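Local coordinates for protein migration inhibitory factor (Trichinella spiralis, PDB 1HFO) that is a parasite homologue of the cytokine macrophage migration inhibitory factor and assembles as a trimer of identical subunits, at residues A[3-8]-A[55-60]; A[47-52]-A[93-98]. One frame throughout, in Å; residues are numbered along the deposited sequence.

Contact 1 of 2, residues A[3-8]-A[55-60]; sequences FTLNTN and PAAFGT
Strands 2-7 and 57-63 run antiparallel as the two inner strands of the four-stranded mixed sheet of the MIF fold. The backbone ladder has two hydrogen-bonded pairs, Thr4 with Thr60 and Asn6 with Phe58. Thr4 N reaches Thr60 O at 3.0 Å, with an N-H...O angle of 169°, and Asn6 N gives Phe58 O a similarly straight bond of 2.9 Å; Thr60 N and Phe58 N return bonds to Thr4 O and Asn6 O. Leu5 opposite Gly59 and Thr7 opposite Ala57 form the non-hydrogen-bonded pairs, where the chains draw closer.

Apolar packing differs between the faces. On the face of Leu5, Thr7 and Ala57, Leu5 has CG anti to the backbone N, and its CD1 lies 3.7 Å from Ala57 CB; helix 69-87 covers Leu5 there. On the other face Phe58, with CG in the crowded position between N and the carbonyl carbon (chi1 71°), lays its ring beneath Asn6, whose CB sits over the ring face, 4.1 Å from the centroid. His40 of the second subunit meets the same ring and also packs on Asn6.

Polar side chains close the end where the ladder stops. Thr7 OG1 donates to Ala56 O from above the carbonyl plane, at 2.9 Å, while Ala56 N, also at 2.9 Å, bonds to Asn8 OD1 on an in-plane lone pair.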
loop_
_atom_site.group_PDB
_atom_site.type_symbol
_atom_site.label_atom_id
_atom_site.label_comp_id
_atom_site.label_asym_id
_atom_site.label_seq_id
_atom_site.Cartn_x
_atom_site.Cartn_y
_atom_site.Cartn_z
ATOM N N PHE A 3 -6.523 6.059 -6.318
ATOM C CA PHE A 3 -5.263 6.071 -7.027
ATOM C C PHE A 3 -4.274 6.512 -5.978
ATOM O O PHE A 3 -4.386 7.605 -5.414
ATOM C CB PHE A 3 -5.217 7.049 -8.186
ATOM C CG PHE A 3 -3.914 6.982 -8.945
ATOM C CD1 PHE A 3 -3.617 5.874 -9.722
ATOM C CD2 PHE A 3 -2.969 7.997 -8.829
ATOM C CE1 PHE A 3 -2.378 5.767 -10.387
ATOM C CE2 PHE A 3 -1.719 7.901 -9.495
ATOM C CZ PHE A 3 -1.441 6.782 -10.267
ATOM N N THR A 4 -3.307 5.653 -5.691
ATOM C CA THR A 4 -2.307 5.955 -4.689
ATOM C C THR A 4 -0.922 5.748 -5.310
ATOM O O THR A 4 -0.689 4.754 -6.002
ATOM C CB THR A 4 -2.537 5.055 -3.436
ATOM O OG1 THR A 4 -1.457 5.204 -2.513
ATOM C CG2 THR A 4 -2.695 3.614 -3.836
ATOM N N LEU A 5 -0.031 6.702 -5.064
ATOM C CA LEU A 5 1.319 6.686 -5.629
ATOM C C LEU A 5 2.395 7.003 -4.608
ATOM O O LEU A 5 2.233 7.870 -3.740
ATOM C CB LEU A 5 1.397 7.704 -6.765
ATOM C CG LEU A 5 2.639 7.731 -7.656
ATOM C CD1 LEU A 5 2.614 6.506 -8.547
ATOM C CD2 LEU A 5 2.633 9.012 -8.527
ATOM N N ASN A 6 3.508 6.289 -4.723
ATOM C CA ASN A 6 4.651 6.509 -3.861
ATOM C C ASN A 6 5.777 6.970 -4.783
ATOM O O ASN A 6 6.011 6.380 -5.841
ATOM C CB ASN A 6 5.036 5.216 -3.148
ATOM C CG ASN A 6 3.894 4.661 -2.331
ATOM O OD1 ASN A 6 3.149 3.785 -2.787
ATOM N ND2 ASN A 6 3.724 5.193 -1.128
ATOM N N THR A 7 6.463 8.025 -4.377
ATOM C CA THR A 7 7.519 8.577 -5.219
ATOM C C THR A 7 8.668 9.167 -4.416
ATOM O O THR A 7 8.507 9.542 -3.252
ATOM C CB THR A 7 6.923 9.673 -6.140
ATOM O OG1 THR A 7 7.947 10.205 -6.991
ATOM C CG2 THR A 7 6.334 10.801 -5.309
ATOM N N ASN A 8 9.834 9.262 -5.056
ATOM C CA ASN A 8 11.000 9.832 -4.403
ATOM C C ASN A 8 11.160 11.326 -4.665
ATOM O O ASN A 8 12.017 11.973 -4.064
ATOM C CB ASN A 8 12.287 9.100 -4.829
ATOM C CG ASN A 8 12.344 8.810 -6.321
ATOM O OD1 ASN A 8 11.701 9.478 -7.130
ATOM N ND2 ASN A 8 13.154 7.807 -6.696
ATOM N N PRO A 55 14.288 10.117 -10.042
ATOM C CA PRO A 55 12.824 10.179 -10.045
ATOM C C PRO A 55 12.132 8.921 -10.574
ATOM O O PRO A 55 12.346 8.495 -11.712
ATOM C CB PRO A 55 12.541 11.410 -10.903
ATOM C CG PRO A 55 13.652 12.325 -10.489
ATOM C CD PRO A 55 14.862 11.407 -10.476
ATOM N N ALA A 56 11.265 8.360 -9.734
ATOM C CA ALA A 56 10.523 7.148 -10.041
ATOM C C ALA A 56 9.308 7.111 -9.126
ATOM O O ALA A 56 9.218 7.901 -8.190
ATOM C CB ALA A 56 11.391 5.922 -9.765
ATOM N N ALA A 57 8.414 6.160 -9.388
ATOM C CA ALA A 57 7.212 5.969 -8.576
ATOM C C ALA A 57 6.541 4.638 -8.891
ATOM O O ALA A 57 6.776 4.039 -9.930
ATOM C CB ALA A 57 6.217 7.121 -8.823
ATOM N N PHE A 58 5.705 4.166 -7.971
ATOM C CA PHE A 58 4.952 2.949 -8.217
ATOM C C PHE A 58 3.672 3.220 -7.451
ATOM O O PHE A 58 3.689 3.922 -6.427
ATOM C CB PHE A 58 5.681 1.707 -7.675
ATOM C CG PHE A 58 5.702 1.608 -6.176
ATOM C CD1 PHE A 58 4.687 0.935 -5.502
ATOM C CD2 PHE A 58 6.748 2.145 -5.440
ATOM C CE1 PHE A 58 4.722 0.796 -4.111
ATOM C CE2 PHE A 58 6.792 2.010 -4.042
ATOM C CZ PHE A 58 5.777 1.335 -3.382
ATOM N N GLY A 59 2.573 2.699 -7.969
ATOM C CA GLY A 59 1.308 2.932 -7.298
ATOM C C GLY A 59 0.266 1.934 -7.706
ATOM O O GLY A 59 0.536 0.979 -8.429
ATOM N N THR A 60 -0.958 2.184 -7.270
ATOM C CA THR A 60 -2.049 1.279 -7.557
ATOM C C THR A 60 -3.281 2.067 -7.929
ATOM O O THR A 60 -3.486 3.137 -7.391
ATOM C CB THR A 60 -2.374 0.455 -6.281
ATOM O OG1 THR A 60 -1.208 -0.277 -5.875
ATOM C CG2 THR A 60 -3.524 -0.519 -6.518
#

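Contact 2 of 2, residues A[47-52]-A[93-98]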
loop_
_atom_site.group_PDB
_atom_site.type_symbol
_atom_site.label_atom_id
_atom_site.label_comp_id
_atom_site.label_asym_id
_atom_site.label_seq_id
_atom_site.Cartn_x
_atom_site.Cartn_y
_atom_site.Cartn_z
ATOM N N LEU A 47 13.188 5.540 -2.525
ATOM C CA LEU A 47 12.760 4.626 -3.565
ATOM C C LEU A 47 13.811 4.472 -4.648
ATOM O O LEU A 47 14.320 5.463 -5.168
ATOM C CB LEU A 47 11.458 5.138 -4.196
ATOM C CG LEU A 47 10.946 4.338 -5.395
ATOM C CD1 LEU A 47 10.388 3.015 -4.894
ATOM C CD2 LEU A 47 9.877 5.110 -6.139
ATOM N N SER A 48 14.122 3.228 -4.991
ATOM C CA SER A 48 15.090 2.951 -6.028
ATOM C C SER A 48 14.377 2.165 -7.112
ATOM O O SER A 48 13.559 1.278 -6.832
ATOM C CB SER A 48 16.259 2.143 -5.470
ATOM O OG SER A 48 15.894 0.790 -5.297
ATOM N N PHE A 49 14.670 2.507 -8.355
ATOM C CA PHE A 49 14.063 1.845 -9.482
ATOM C C PHE A 49 15.186 1.508 -10.456
ATOM O O PHE A 49 15.972 2.382 -10.833
ATOM C CB PHE A 49 13.023 2.777 -10.111
ATOM C CG PHE A 49 12.118 2.103 -11.092
ATOM C CD1 PHE A 49 12.613 1.607 -12.284
ATOM C CD2 PHE A 49 10.760 1.956 -10.816
ATOM C CE1 PHE A 49 11.778 0.968 -13.198
ATOM C CE2 PHE A 49 9.923 1.328 -11.713
ATOM C CZ PHE A 49 10.429 0.827 -12.912
ATOM N N GLY A 50 15.280 0.234 -10.836
ATOM C CA GLY A 50 16.322 -0.179 -11.757
ATOM C C GLY A 50 17.704 0.111 -11.204
ATOM O O GLY A 50 18.649 0.352 -11.958
ATOM N N GLY A 51 17.827 0.112 -9.883
ATOM C CA GLY A 51 19.118 0.370 -9.271
ATOM C C GLY A 51 19.563 1.821 -9.174
ATOM O O GLY A 51 20.750 2.094 -9.006
ATOM N N SER A 52 18.630 2.758 -9.279
ATOM C CA SER A 52 18.975 4.171 -9.169
ATOM C C SER A 52 17.896 4.915 -8.411
ATOM O O SER A 52 16.715 4.565 -8.475
ATOM C CB SER A 52 19.176 4.798 -10.548
ATOM O OG SER A 52 18.088 4.536 -11.409
ATOM N N ARG A 93 10.125 4.498 -15.475
ATOM C CA ARG A 93 10.508 4.469 -14.073
ATOM C C ARG A 93 9.279 4.542 -13.179
ATOM O O ARG A 93 9.337 5.074 -12.085
ATOM C CB ARG A 93 11.462 5.606 -13.732
ATOM C CG ARG A 93 12.836 5.429 -14.387
ATOM C CD ARG A 93 13.784 6.532 -13.983
ATOM N NE ARG A 93 14.210 6.447 -12.594
ATOM C CZ ARG A 93 14.964 5.471 -12.096
ATOM N NH1 ARG A 93 15.382 4.480 -12.884
ATOM N NH2 ARG A 93 15.306 5.490 -10.812
ATOM N N MET A 94 8.178 3.994 -13.680
ATOM C CA MET A 94 6.924 3.957 -12.922
ATOM C C MET A 94 6.147 2.671 -13.162
ATOM O O MET A 94 6.076 2.161 -14.280
ATOM C CB MET A 94 6.023 5.136 -13.297
ATOM C CG MET A 94 6.536 6.478 -12.860
ATOM S SD MET A 94 5.284 7.746 -13.159
ATOM C CE MET A 94 5.320 7.857 -14.914
ATOM N N TYR A 95 5.560 2.142 -12.089
ATOM C CA TYR A 95 4.735 0.955 -12.196
ATOM C C TYR A 95 3.376 1.307 -11.621
ATOM O O TYR A 95 3.299 2.023 -10.627
ATOM C CB TYR A 95 5.270 -0.192 -11.343
ATOM C CG TYR A 95 6.390 -0.987 -11.945
ATOM C CD1 TYR A 95 6.272 -1.550 -13.213
ATOM C CD2 TYR A 95 7.545 -1.232 -11.213
ATOM C CE1 TYR A 95 7.299 -2.352 -13.737
ATOM C CE2 TYR A 95 8.571 -2.029 -11.725
ATOM C CZ TYR A 95 8.441 -2.582 -12.981
ATOM O OH TYR A 95 9.465 -3.367 -13.479
ATOM N N ILE A 96 2.328 0.785 -12.238
ATOM C CA ILE A 96 0.982 0.978 -11.719
ATOM C C ILE A 96 0.280 -0.380 -11.689
ATOM O O ILE A 96 0.179 -1.062 -12.708
ATOM C CB ILE A 96 0.138 1.951 -12.577
ATOM C CG1 ILE A 96 0.765 3.347 -12.553
ATOM C CG2 ILE A 96 -1.317 1.978 -12.037
ATOM C CD1 ILE A 96 1.056 3.901 -11.164
ATOM N N HIS A 97 -0.202 -0.770 -10.511
ATOM C CA HIS A 97 -0.913 -2.022 -10.385
ATOM C C HIS A 97 -2.401 -1.736 -10.489
ATOM O O HIS A 97 -2.943 -0.960 -9.690
ATOM C CB HIS A 97 -0.651 -2.687 -9.033
ATOM C CG HIS A 97 -1.247 -4.059 -8.928
ATOM N ND1 HIS A 97 -1.523 -4.666 -7.722
ATOM C CD2 HIS A 97 -1.646 -4.930 -9.885
ATOM C CE1 HIS A 97 -2.065 -5.851 -7.941
ATOM N NE2 HIS A 97 -2.153 -6.036 -9.245
ATOM N N PHE A 98 -3.045 -2.354 -11.468
ATOM C CA PHE A 98 -4.475 -2.181 -11.695
ATOM C C PHE A 98 -5.244 -3.281 -10.968
ATOM O O PHE A 98 -4.998 -4.481 -11.166
ATOM C CB PHE A 98 -4.768 -2.205 -13.200
ATOM C CG PHE A 98 -4.117 -1.077 -13.960
ATOM C CD1 PHE A 98 -4.600 0.228 -13.847
ATOM C CD2 PHE A 98 -3.007 -1.314 -14.778
ATOM C CE1 PHE A 98 -3.991 1.286 -14.528
ATOM C CE2 PHE A 98 -2.387 -0.264 -15.467
ATOM C CZ PHE A 98 -2.877 1.040 -15.344
#
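Arg93 packs its backbone, not its charge, on the Phe49 ring: Arg93 CA stands over the ring centre, 3.7 Å from the centroid and only 8° off the normal. Phe49 extends with CG anti to the backbone N (chi1 -167°), which carries the ring past the arginine to Tyr95. There Phe49 CE2 touches Tyr95 CD2 at 3.5 Å, the two planes inclined obliquely at 36°. This buried end is shared with the second subunit, whose Trp108 meets the Tyr95 ring and whose Tyr36 O accepts a hydrogen bond from Tyr95 OH.

Toward solvent, Phe49 to Ser52 form a type I' beta turn, with exposed Gly51 at its outer corner, at the end of a strand that pairs with the second subunit's sheet. Arg93, bent at its third torsion, brings its guanidinium back under Phe49 CB and across the turn. Phe49 O is gripped by several donors: Arg93 NH1 at 3.0 Å, from well above the carbonyl plane, together with Ser52 N and, nearly along the C=O axis, Ser52 OG. A weak bond runs from Arg93 NH2 to Ser52 O (2.9 Å), at the guanidinium edge; Asn54 O also accepts from NH2. The firmer partner is Pro55 O, which takes Arg93 NE.

From the N terminus the chain passes through 3-8, then 47-52, 55-60 and 93-98, so the two contacts cross rather than nest. Contact 1 closes a long loop holding helix 18-30 and strands 38-42 and 46-49, and brings 55-60 back beside the first strand. Contact 2 opens inside that loop and closes after helix 69-87, which links the parallel neighbours 57-63 and 94-100 in a beta-alpha-beta crossover. The 55-60 segment is the common element: Gly59 N and O probably bond to Tyr95 O and His97 N. Contact 1 thus belongs to the middle of the sheet, whereas contact 2 joins 94-100, outermost within this chain, to strand 46-49, and both pair with a strand of the second subunit.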